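Local coordinates for beta-1,4-mannanase (Aplysia kurodai, PDB 3VUP), which probably hydrolyses beta-1,4-mannosidic bonds of mannan as an endo-acting glycosidase of the digestive fluid, at residues 60-65 against 320-325; 155-160 against 209-214; 225-230 against 281-286. All coordinates share one frame; numbering follows the deposited sequence. Where two conformers were deposited one is given.

In the fold
All three contacts belong to one (beta/alpha)8 barrel. Contact 1 joins its second and eighth strands inside the barrel. A bound Tris molecule, probably from the crystallisation liquor, lies about 3 Å from the Trp322 side chain; it may mark the substrate pocket. Contact 2 is packing outside the fourth strand, with its centre about 17 Å from that of contact 1. The two touch through a salt bridge from Arg60 NE to Asp158 OD2, 2.8 Å long. Contact 3 lies farther out, where two loops meet. Its centre is about 22 Å from that of contact 1 and 21 Å from that of contact 2, and it touches neither. It carries a bound sulfate.

Contact 1: residues 60-65 against 320-325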
loop_
_atom_site.group_PDB
_atom_site.type_symbol
_atom_site.label_atom_id
_atom_site.label_comp_id
_atom_site.label_asym_id
_atom_site.label_seq_id
_atom_site.Cartn_x
_atom_site.Cartn_y
_atom_site.Cartn_z
ATOM N N ARG A 60 -0.762 6.939 4.250
ATOM C CA ARG A 60 -1.191 6.126 3.117
ATOM C C ARG A 60 -2.570 6.635 2.707
ATOM O O ARG A 60 -3.421 6.885 3.559
ATOM C CB ARG A 60 -1.256 4.654 3.522
ATOM C CG ARG A 60 -1.756 3.708 2.421
ATOM C CD ARG A 60 -1.485 2.285 2.827
ATOM N NE ARG A 60 -1.886 1.230 1.898
ATOM C CZ ARG A 60 -2.908 0.396 2.077
ATOM N NH1 ARG A 60 -3.769 0.559 3.078
ATOM N NH2 ARG A 60 -3.079 -0.607 1.224
ATOM N N LEU A 61 -2.792 6.812 1.409
ATOM C CA LEU A 61 -4.100 7.243 0.916
ATOM C C LEU A 61 -4.313 6.664 -0.472
ATOM O O LEU A 61 -3.356 6.352 -1.187
ATOM C CB LEU A 61 -4.259 8.767 0.926
ATOM C CG LEU A 61 -3.621 9.597 -0.192
ATOM C CD1 LEU A 61 -4.054 11.046 -0.057
ATOM C CD2 LEU A 61 -2.107 9.506 -0.171
ATOM N N TRP A 62 -5.576 6.484 -0.830
ATOM C CA TRP A 62 -5.923 5.678 -1.986
ATOM C C TRP A 62 -6.305 6.550 -3.170
ATOM O O TRP A 62 -7.003 7.556 -3.017
ATOM C CB TRP A 62 -7.063 4.731 -1.649
ATOM C CG TRP A 62 -6.785 3.712 -0.570
ATOM C CD1 TRP A 62 -5.752 3.669 0.328
ATOM C CD2 TRP A 62 -7.613 2.599 -0.275
ATOM N NE1 TRP A 62 -5.883 2.566 1.149
ATOM C CE2 TRP A 62 -7.029 1.897 0.796
ATOM C CE3 TRP A 62 -8.794 2.109 -0.837
ATOM C CZ2 TRP A 62 -7.606 0.738 1.332
ATOM C CZ3 TRP A 62 -9.360 0.975 -0.317
ATOM C CH2 TRP A 62 -8.773 0.301 0.766
ATOM N N ILE A 63 -5.853 6.137 -4.354
ATOM C CA ILE A 63 -5.941 6.954 -5.557
ATOM C C ILE A 63 -7.005 6.437 -6.531
ATOM O O ILE A 63 -8.141 6.900 -6.484
ATOM C CB ILE A 63 -4.555 7.098 -6.252
ATOM C CG1 ILE A 63 -3.459 7.466 -5.228
ATOM C CG2 ILE A 63 -4.635 8.107 -7.382
ATOM C CD1 ILE A 63 -3.700 8.746 -4.461
ATOM N N HIS A 64 -6.666 5.488 -7.407
ATOM C CA HIS A 64 -7.630 5.039 -8.422
ATOM C C HIS A 64 -8.737 4.171 -7.825
ATOM O O HIS A 64 -9.901 4.251 -8.239
ATOM C CB HIS A 64 -6.975 4.217 -9.539
ATOM C CG HIS A 64 -5.762 4.831 -10.177
ATOM N ND1 HIS A 64 -5.696 6.142 -10.605
ATOM C CD2 HIS A 64 -4.590 4.260 -10.540
ATOM C CE1 HIS A 64 -4.519 6.358 -11.169
ATOM N NE2 HIS A 64 -3.832 5.230 -11.149
ATOM N N ILE A 65 -8.343 3.295 -6.899
ATOM C CA ILE A 65 -9.225 2.343 -6.227
ATOM C C ILE A 65 -9.685 1.276 -7.223
ATOM O O ILE A 65 -8.943 0.322 -7.466
ATOM C CB ILE A 65 -10.329 3.039 -5.400
ATOM C CG1 ILE A 65 -9.662 4.091 -4.497
ATOM C CG2 ILE A 65 -11.080 2.032 -4.566
ATOM C CD1 ILE A 65 -10.531 4.630 -3.394
ATOM N N TRP A 320 1.004 1.914 10.405
ATOM C CA TRP A 320 -0.012 2.826 9.882
ATOM C C TRP A 320 -1.384 2.332 10.328
ATOM O O TRP A 320 -1.847 1.271 9.881
ATOM C CB TRP A 320 0.009 2.902 8.348
ATOM C CG TRP A 320 1.325 3.267 7.735
ATOM C CD1 TRP A 320 2.292 4.056 8.265
ATOM C CD2 TRP A 320 1.812 2.848 6.455
ATOM N NE1 TRP A 320 3.357 4.153 7.398
ATOM C CE2 TRP A 320 3.082 3.423 6.276
ATOM C CE3 TRP A 320 1.289 2.048 5.445
ATOM C CZ2 TRP A 320 3.838 3.215 5.123
ATOM C CZ3 TRP A 320 2.043 1.838 4.307
ATOM C CH2 TRP A 320 3.300 2.421 4.150
ATOM N N SER A 321 -2.040 3.089 11.204
ATOM C CA SER A 321 -3.377 2.714 11.652
ATOM C C SER A 321 -4.428 3.006 10.567
ATOM O O SER A 321 -4.173 3.757 9.611
ATOM C CB SER A 321 -3.718 3.419 12.964
ATOM O OG SER A 321 -3.564 4.820 12.842
ATOM N N TRP A 322 -5.606 2.405 10.718
ATOM C CA TRP A 322 -6.652 2.469 9.699
ATOM C C TRP A 322 -7.726 3.538 9.942
ATOM O O TRP A 322 -8.431 3.506 10.948
ATOM C CB TRP A 322 -7.328 1.092 9.559
ATOM C CG TRP A 322 -8.467 1.144 8.595
ATOM C CD1 TRP A 322 -9.795 1.028 8.891
ATOM C CD2 TRP A 322 -8.389 1.406 7.185
ATOM N NE1 TRP A 322 -10.548 1.188 7.749
ATOM C CE2 TRP A 322 -9.711 1.417 6.689
ATOM C CE3 TRP A 322 -7.329 1.613 6.292
ATOM C CZ2 TRP A 322 -10.006 1.631 5.340
ATOM C CZ3 TRP A 322 -7.625 1.831 4.946
ATOM C CH2 TRP A 322 -8.955 1.838 4.486
ATOM N N HIS A 323 -7.836 4.460 8.984
ATOM C CA HIS A 323 -8.927 5.434 8.854
ATOM C C HIS A 323 -8.785 6.622 9.799
ATOM O O HIS A 323 -9.560 6.805 10.739
ATOM C CB HIS A 323 -10.314 4.797 8.949
ATOM C CG HIS A 323 -11.316 5.466 8.071
ATOM N ND1 HIS A 323 -11.578 6.822 8.134
ATOM C CD2 HIS A 323 -12.077 4.975 7.066
ATOM C CE1 HIS A 323 -12.473 7.123 7.210
ATOM N NE2 HIS A 323 -12.798 6.022 6.555
ATOM N N LEU A 324 -7.797 7.462 9.522
ATOM C CA LEU A 324 -7.571 8.647 10.336
ATOM C C LEU A 324 -8.755 9.598 10.295
ATOM O O LEU A 324 -9.047 10.251 11.289
ATOM C CB LEU A 324 -6.316 9.386 9.891
ATOM C CG LEU A 324 -4.993 8.662 10.142
ATOM C CD1 LEU A 324 -3.870 9.402 9.450
ATOM C CD2 LEU A 324 -4.719 8.523 11.639
ATOM N N VAL A 325 -9.431 9.707 9.159
ATOM C CA VAL A 325 -10.551 10.637 9.081
ATOM C C VAL A 325 -11.612 10.319 10.130
ATOM O O VAL A 325 -12.109 11.220 10.804
ATOM C CB VAL A 325 -11.156 10.677 7.664
ATOM C CG1 VAL A 325 -12.507 11.358 7.662
ATOM C CG2 VAL A 325 -10.202 11.386 6.717
#
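Arg60 and Trp62 of the second barrel strand face Trp320 and Trp322 of the eighth inside a (beta/alpha)8 barrel. Strand 18-22 runs between the two. The axes of strands 60-62 and 320-322 therefore stay 9.6 Å apart, and no hydrogen bond joins the segments. Long side chains make the contact.

Arg60 shows how. CG stands anti to the backbone N (chi1 177°), and the chain runs extended as far as NE, into the barrel interior. CB comes first, 4.1 Å from Trp320 CE3. Two bonds farther on, CD rests on the same corner of the indole, 3.8 Å from Trp320 CE3 and nearly as close to CZ3. The two side chains cross at about a right angle. Beyond CD the chain turns polar. NE forms a salt bridge with Asp158. NH1 pairs with Glu293 and also bonds to Asn22, while NH2 bonds to Asn161. With all three nitrogens engaged, the group is held against rotation. One face of the guanidinium has Trp62 NE1 3.5 Å above its plane, offset toward the rim. NH1 also comes within 4.5 Å of Trp322 CZ3, so the charged end has indoles as well as polar groups around it.

Trp62 and Trp322 meet at their six-membered rings. The centroids are 5.6 Å apart and the planes stand at 47°, an oblique pair, neither stacked nor edge-to-face. The Trp322 ring is also flanked by its own chain, with His323 CB over one face. Its side chain lies beside the bound Tris molecule, so this aromatic pair probably forms part of the substrate cleft wall. The tightest touch between the segments is Trp62 CZ2 against Trp322 CH2, at 3.6 Å.

Contact 2: residues 155-160 against 209-214; sequences GGWDLM and DAIKTT
With chi1 at -68° and chi2 extended at 167°, Ile211 sends CD1 to Leu159 and Trp157 of the strand; the same chi1 sets CG2 anti to the backbone N, against the Trp157 indole.

This is the packing of a beta-alpha-beta crossover in the (beta/alpha)8 barrel. Strand 157-161 is followed by helix 197-214, which lies over the outside of the sheet and leads into the neighbouring parallel strand 220-224. Trp157 and Leu159 both point outward to the helix, while Asp158 between them points into the barrel.

CG2 approaches the pyrrole part of the indole obliquely, 3.6 Å from Trp157 CD1. Leu159 and Ile211 lie alongside each other and run in opposing directions. All three side chains are buried, and no hydrogen bond crosses between the segments. Val220 of the next strand and Ala218 before it also touch Ile211. Ile144 of helix 130-147 packs on Trp157. The contact thus sits among two helices and two strands.

The end of the isoleucine touches both strand residues: CD1 lies 3.6 Å from Leu159 CD2 and 3.8 Å from Trp157 CB.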
loop_
_atom_site.group_PDB
_atom_site.type_symbol
_atom_site.label_atom_id
_atom_site.label_comp_id
_atom_site.label_asym_id
_atom_site.label_seq_id
_atom_site.Cartn_x
_atom_site.Cartn_y
_atom_site.Cartn_z
ATOM N N GLY A 155 6.958 8.793 -0.231
ATOM C CA GLY A 155 7.524 7.682 0.517
ATOM C C GLY A 155 7.649 6.428 -0.330
ATOM O O GLY A 155 8.676 5.747 -0.317
ATOM N N GLY A 156 6.597 6.120 -1.078
ATOM C CA GLY A 156 6.615 4.962 -1.948
ATOM C C GLY A 156 5.244 4.725 -2.530
ATOM O O GLY A 156 4.242 5.258 -2.044
ATOM N N TRP A 157 5.209 3.922 -3.580
ATOM C CA TRP A 157 3.978 3.598 -4.286
ATOM C C TRP A 157 3.475 2.235 -3.830
ATOM O O TRP A 157 4.205 1.254 -3.903
ATOM C CB TRP A 157 4.227 3.543 -5.796
ATOM C CG TRP A 157 4.616 4.857 -6.405
ATOM C CD1 TRP A 157 5.882 5.276 -6.725
ATOM C CD2 TRP A 157 3.736 5.928 -6.781
ATOM N NE1 TRP A 157 5.839 6.532 -7.275
ATOM C CE2 TRP A 157 4.539 6.957 -7.320
ATOM C CE3 TRP A 157 2.348 6.117 -6.719
ATOM C CZ2 TRP A 157 4.001 8.160 -7.792
ATOM C CZ3 TRP A 157 1.815 7.317 -7.180
ATOM C CH2 TRP A 157 2.642 8.321 -7.713
ATOM N N ASP A 158 2.240 2.186 -3.341
ATOM C CA ASP A 158 1.591 0.929 -2.980
ATOM C C ASP A 158 0.716 0.551 -4.180
ATOM O O ASP A 158 -0.260 1.237 -4.492
ATOM C CB ASP A 158 0.765 1.136 -1.708
ATOM C CG ASP A 158 -0.036 -0.093 -1.282
ATOM O OD1 ASP A 158 -0.219 -1.025 -2.094
ATOM O OD2 ASP A 158 -0.527 -0.083 -0.122
ATOM N N LEU A 159 1.068 -0.532 -4.863
ATOM C CA LEU A 159 0.360 -0.882 -6.092
ATOM C C LEU A 159 -1.087 -1.278 -5.874
ATOM O O LEU A 159 -1.934 -1.026 -6.723
ATOM C CB LEU A 159 1.063 -2.026 -6.807
ATOM C CG LEU A 159 2.504 -1.765 -7.217
ATOM C CD1 LEU A 159 3.010 -2.938 -8.024
ATOM C CD2 LEU A 159 2.637 -0.472 -8.006
ATOM N N MET A 160 -1.373 -1.948 -4.768
ATOM C CA MET A 160 -2.701 -2.501 -4.593
ATOM C C MET A 160 -3.013 -2.835 -3.162
ATOM O O MET A 160 -2.244 -3.515 -2.461
ATOM C CB MET A 160 -2.877 -3.760 -5.440
ATOM C CG MET A 160 -4.285 -4.363 -5.370
ATOM S SD MET A 160 -4.555 -5.706 -6.538
ATOM C CE MET A 160 -5.708 -4.932 -7.658
ATOM N N ASP A 209 7.891 -2.441 -12.266
ATOM C CA ASP A 209 8.995 -2.216 -13.187
ATOM C C ASP A 209 8.850 -0.871 -13.887
ATOM O O ASP A 209 9.824 -0.138 -14.049
ATOM C CB ASP A 209 9.088 -3.348 -14.208
ATOM C CG ASP A 209 10.283 -3.203 -15.135
ATOM O OD1 ASP A 209 11.395 -3.647 -14.772
ATOM O OD2 ASP A 209 10.100 -2.660 -16.243
ATOM N N ALA A 210 7.629 -0.529 -14.279
ATOM C CA ALA A 210 7.381 0.756 -14.917
ATOM C C ALA A 210 7.745 1.910 -13.987
ATOM O O ALA A 210 8.368 2.887 -14.408
ATOM C CB ALA A 210 5.931 0.857 -15.348
ATOM N N ILE A 211 7.356 1.795 -12.722
ATOM C CA ILE A 211 7.673 2.830 -11.747
ATOM C C ILE A 211 9.182 3.023 -11.611
ATOM O O ILE A 211 9.689 4.141 -11.680
ATOM C CB ILE A 211 7.022 2.533 -10.382
ATOM C CG1 ILE A 211 5.500 2.667 -10.484
ATOM C CG2 ILE A 211 7.586 3.453 -9.293
ATOM C CD1 ILE A 211 4.766 2.115 -9.304
ATOM N N LYS A 212 9.904 1.922 -11.437
ATOM C CA LYS A 212 11.341 2.010 -11.195
ATOM C C LYS A 212 12.212 2.156 -12.448
ATOM O O LYS A 212 13.431 2.312 -12.350
ATOM C CB LYS A 212 11.808 0.907 -10.256
ATOM C CG LYS A 212 11.338 1.179 -8.831
ATOM C CD LYS A 212 11.839 0.160 -7.820
ATOM C CE LYS A 212 11.041 -1.130 -7.884
ATOM N NZ LYS A 212 11.497 -2.092 -6.848
ATOM N N THR A 213 11.590 2.110 -13.620
ATOM C CA THR A 213 12.253 2.527 -14.851
ATOM C C THR A 213 12.121 4.043 -14.988
ATOM O O THR A 213 13.047 4.735 -15.397
ATOM C CB THR A 213 11.629 1.867 -16.109
ATOM O OG1 THR A 213 11.667 0.443 -15.992
ATOM C CG2 THR A 213 12.389 2.270 -17.362
ATOM N N THR A 214 10.952 4.553 -14.625
ATOM C CA THR A 214 10.628 5.964 -14.796
ATOM C C THR A 214 11.218 6.834 -13.686
ATOM O O THR A 214 11.733 7.924 -13.949
ATOM C CB THR A 214 9.105 6.122 -14.879
ATOM O OG1 THR A 214 8.613 5.337 -15.969
ATOM C CG2 THR A 214 8.715 7.565 -15.097
#

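Contact 3: residues 225-230 against 281-286. With SO4 (sulfate ion), chain D.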
loop_
_atom_site.group_PDB
_atom_site.type_symbol
_atom_site.label_atom_id
_atom_site.label_comp_id
_atom_site.label_asym_id
_atom_site.label_seq_id
_atom_site.Cartn_x
_atom_site.Cartn_y
_atom_site.Cartn_z
ATOM N N TRP A 225 -3.681 -8.383 2.790
ATOM C CA TRP A 225 -4.744 -8.360 3.788
ATOM C C TRP A 225 -4.346 -9.019 5.099
ATOM O O TRP A 225 -4.905 -8.721 6.152
ATOM C CB TRP A 225 -6.026 -8.964 3.208
ATOM C CG TRP A 225 -6.498 -10.282 3.780
ATOM C CD1 TRP A 225 -7.592 -10.463 4.579
ATOM C CD2 TRP A 225 -5.948 -11.598 3.559
ATOM N NE1 TRP A 225 -7.752 -11.793 4.880
ATOM C CE2 TRP A 225 -6.759 -12.509 4.268
ATOM C CE3 TRP A 225 -4.840 -12.096 2.857
ATOM C CZ2 TRP A 225 -6.501 -13.882 4.295
ATOM C CZ3 TRP A 225 -4.587 -13.466 2.888
ATOM C CH2 TRP A 225 -5.418 -14.338 3.597
ATOM N N ASN A 226 -3.366 -9.917 5.008
ATOM C CA ASN A 226 -2.959 -10.788 6.095
ATOM C C ASN A 226 -1.639 -11.387 5.606
ATOM O O ASN A 226 -1.534 -11.747 4.432
ATOM C CB ASN A 226 -4.036 -11.876 6.265
ATOM C CG ASN A 226 -3.799 -12.788 7.457
ATOM O OD1 ASN A 226 -2.709 -13.338 7.626
ATOM N ND2 ASN A 226 -4.833 -12.961 8.285
ATOM N N PRO A 227 -0.625 -11.498 6.482
ATOM C CA PRO A 227 0.642 -12.060 6.004
ATOM C C PRO A 227 0.571 -13.522 5.544
ATOM O O PRO A 227 1.561 -14.007 5.007
ATOM C CB PRO A 227 1.565 -11.929 7.223
ATOM C CG PRO A 227 0.639 -11.859 8.386
ATOM C CD PRO A 227 -0.549 -11.090 7.893
ATOM N N LYS A 228 -0.564 -14.195 5.720
ATOM C CA LYS A 228 -0.735 -15.541 5.182
ATOM C C LYS A 228 -0.404 -15.676 3.696
ATOM O O LYS A 228 -0.042 -16.767 3.271
ATOM C CB LYS A 228 -2.141 -16.068 5.467
ATOM C CG LYS A 228 -2.344 -16.478 6.913
ATOM C CD LYS A 228 -3.780 -16.852 7.212
ATOM C CE LYS A 228 -3.940 -17.218 8.685
ATOM N NZ LYS A 228 -5.323 -17.684 8.993
ATOM N N SER A 229 -0.544 -14.612 2.901
ATOM C CA SER A 229 -0.178 -14.679 1.484
ATOM C C SER A 229 1.267 -14.272 1.189
ATOM O O SER A 229 1.666 -14.277 0.030
ATOM C CB SER A 229 -1.098 -13.783 0.672
ATOM O OG SER A 229 -0.960 -12.468 1.168
ATOM N N ASN A 230 2.039 -13.958 2.227
ATOM C CA ASN A 230 3.279 -13.194 2.085
ATOM C C ASN A 230 4.414 -13.781 2.942
ATOM O O ASN A 230 5.385 -13.093 3.218
ATOM C CB ASN A 230 2.956 -11.744 2.516
ATOM C CG ASN A 230 3.887 -10.647 1.951
ATOM O OD1 ASN A 230 3.600 -9.478 2.177
ATOM N ND2 ASN A 230 4.939 -10.999 1.227
ATOM N N SER A 281 10.902 -10.958 12.431
ATOM C CA SER A 281 11.791 -12.024 12.011
ATOM C C SER A 281 11.091 -13.377 11.859
ATOM O O SER A 281 11.610 -14.253 11.170
ATOM C CB SER A 281 12.971 -12.140 12.972
ATOM O OG SER A 281 12.505 -12.376 14.282
ATOM N N ASP A 282 9.923 -13.551 12.477
ATOM C CA ASP A 282 9.193 -14.813 12.359
ATOM C C ASP A 282 8.746 -15.116 10.933
ATOM O O ASP A 282 8.429 -16.264 10.616
ATOM C CB ASP A 282 7.950 -14.814 13.249
ATOM C CG ASP A 282 8.275 -14.812 14.723
ATOM O OD1 ASP A 282 9.333 -15.343 15.110
ATOM O OD2 ASP A 282 7.450 -14.296 15.505
ATOM N N TYR A 283 8.705 -14.098 10.076
ATOM C CA TYR A 283 8.158 -14.267 8.732
ATOM C C TYR A 283 9.178 -14.738 7.704
ATOM O O TYR A 283 8.804 -15.092 6.592
ATOM C CB TYR A 283 7.423 -12.987 8.293
ATOM C CG TYR A 283 6.251 -12.738 9.215
ATOM C CD1 TYR A 283 5.040 -13.389 9.008
ATOM C CD2 TYR A 283 6.381 -11.939 10.345
ATOM C CE1 TYR A 283 3.979 -13.221 9.876
ATOM C CE2 TYR A 283 5.329 -11.764 11.214
ATOM C CZ TYR A 283 4.133 -12.408 10.984
ATOM O OH TYR A 283 3.098 -12.222 11.871
ATOM N N GLY A 284 10.456 -14.733 8.071
ATOM C CA GLY A 284 11.495 -15.261 7.202
ATOM C C GLY A 284 11.729 -14.446 5.943
ATOM O O GLY A 284 12.145 -14.977 4.916
ATOM N N LEU A 285 11.465 -13.147 6.032
ATOM C CA LEU A 285 11.603 -12.244 4.898
ATOM C C LEU A 285 12.893 -11.442 4.992
ATOM O O LEU A 285 13.589 -11.468 6.011
ATOM C CB LEU A 285 10.371 -11.338 4.792
ATOM C CG LEU A 285 9.058 -12.116 4.630
ATOM C CD1 LEU A 285 7.863 -11.192 4.756
ATOM C CD2 LEU A 285 9.003 -12.882 3.315
ATOM N N HIS A 286 13.217 -10.747 3.907
ATOM C CA HIS A 286 14.482 -10.024 3.785
ATOM C C HIS A 286 14.280 -8.620 3.236
ATOM O O HIS A 286 15.144 -8.074 2.551
ATOM C CB HIS A 286 15.438 -10.802 2.894
ATOM C CG HIS A 286 15.716 -12.182 3.394
ATOM N ND1 HIS A 286 14.888 -13.253 3.128
ATOM C CD2 HIS A 286 16.704 -12.657 4.186
ATOM C CE1 HIS A 286 15.370 -14.333 3.715
ATOM N NE2 HIS A 286 16.471 -13.999 4.364
HETATM S S SO4 D . 12.434 -12.054 0.682
HETATM O O1 SO4 D . 13.689 -12.045 -0.054
HETATM O O2 SO4 D . 12.253 -10.763 1.328
HETATM O O3 SO4 D . 11.325 -12.282 -0.226
HETATM O O4 SO4 D . 12.499 -13.089 1.711
#
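Pro227 and Tyr283 each sit in a short 3-10 turn, with their CA atoms 8.3 Å apart. An Asx turn shapes the first segment: Asn226 OD1 accepts from Lys228 N at 3.0 Å.

The proline ring leans on one side of the tyrosine. Its CB is 3.8 Å from Tyr283 CE1 and CG is nearly as close, in an oblique crossing. The phenol reaches on to the carbonyl of Val273, and Phe261 meets the ring edge-to-face. Leu285 sets both methyls in front of a backbone carbonyl oxygen, with CD1 3.5 Å and CD2 3.6 Å from Asn230 O. The Asn230 side-chain amide has its partner outside the two segments: ND2 bonds to Asn238 OD1.

Just past the leucine, His286 binds a sulfate, probably from the crystallisation liquor. Its backbone N reaches SO4 O2 at 2.8 Å. Its ring ND1 donates almost straight (175°) to SO4 O4, also at 2.8 Å, with the anion at the ring edge. Tyr259 gives a third bond.

Pro227, Asn230, Tyr283 and Leu285 all touch strand 259-262 as well. This is packing in the outer layer of a (beta/alpha)8 barrel, where the loop after the fifth strand meets the connection between the sixth and seventh.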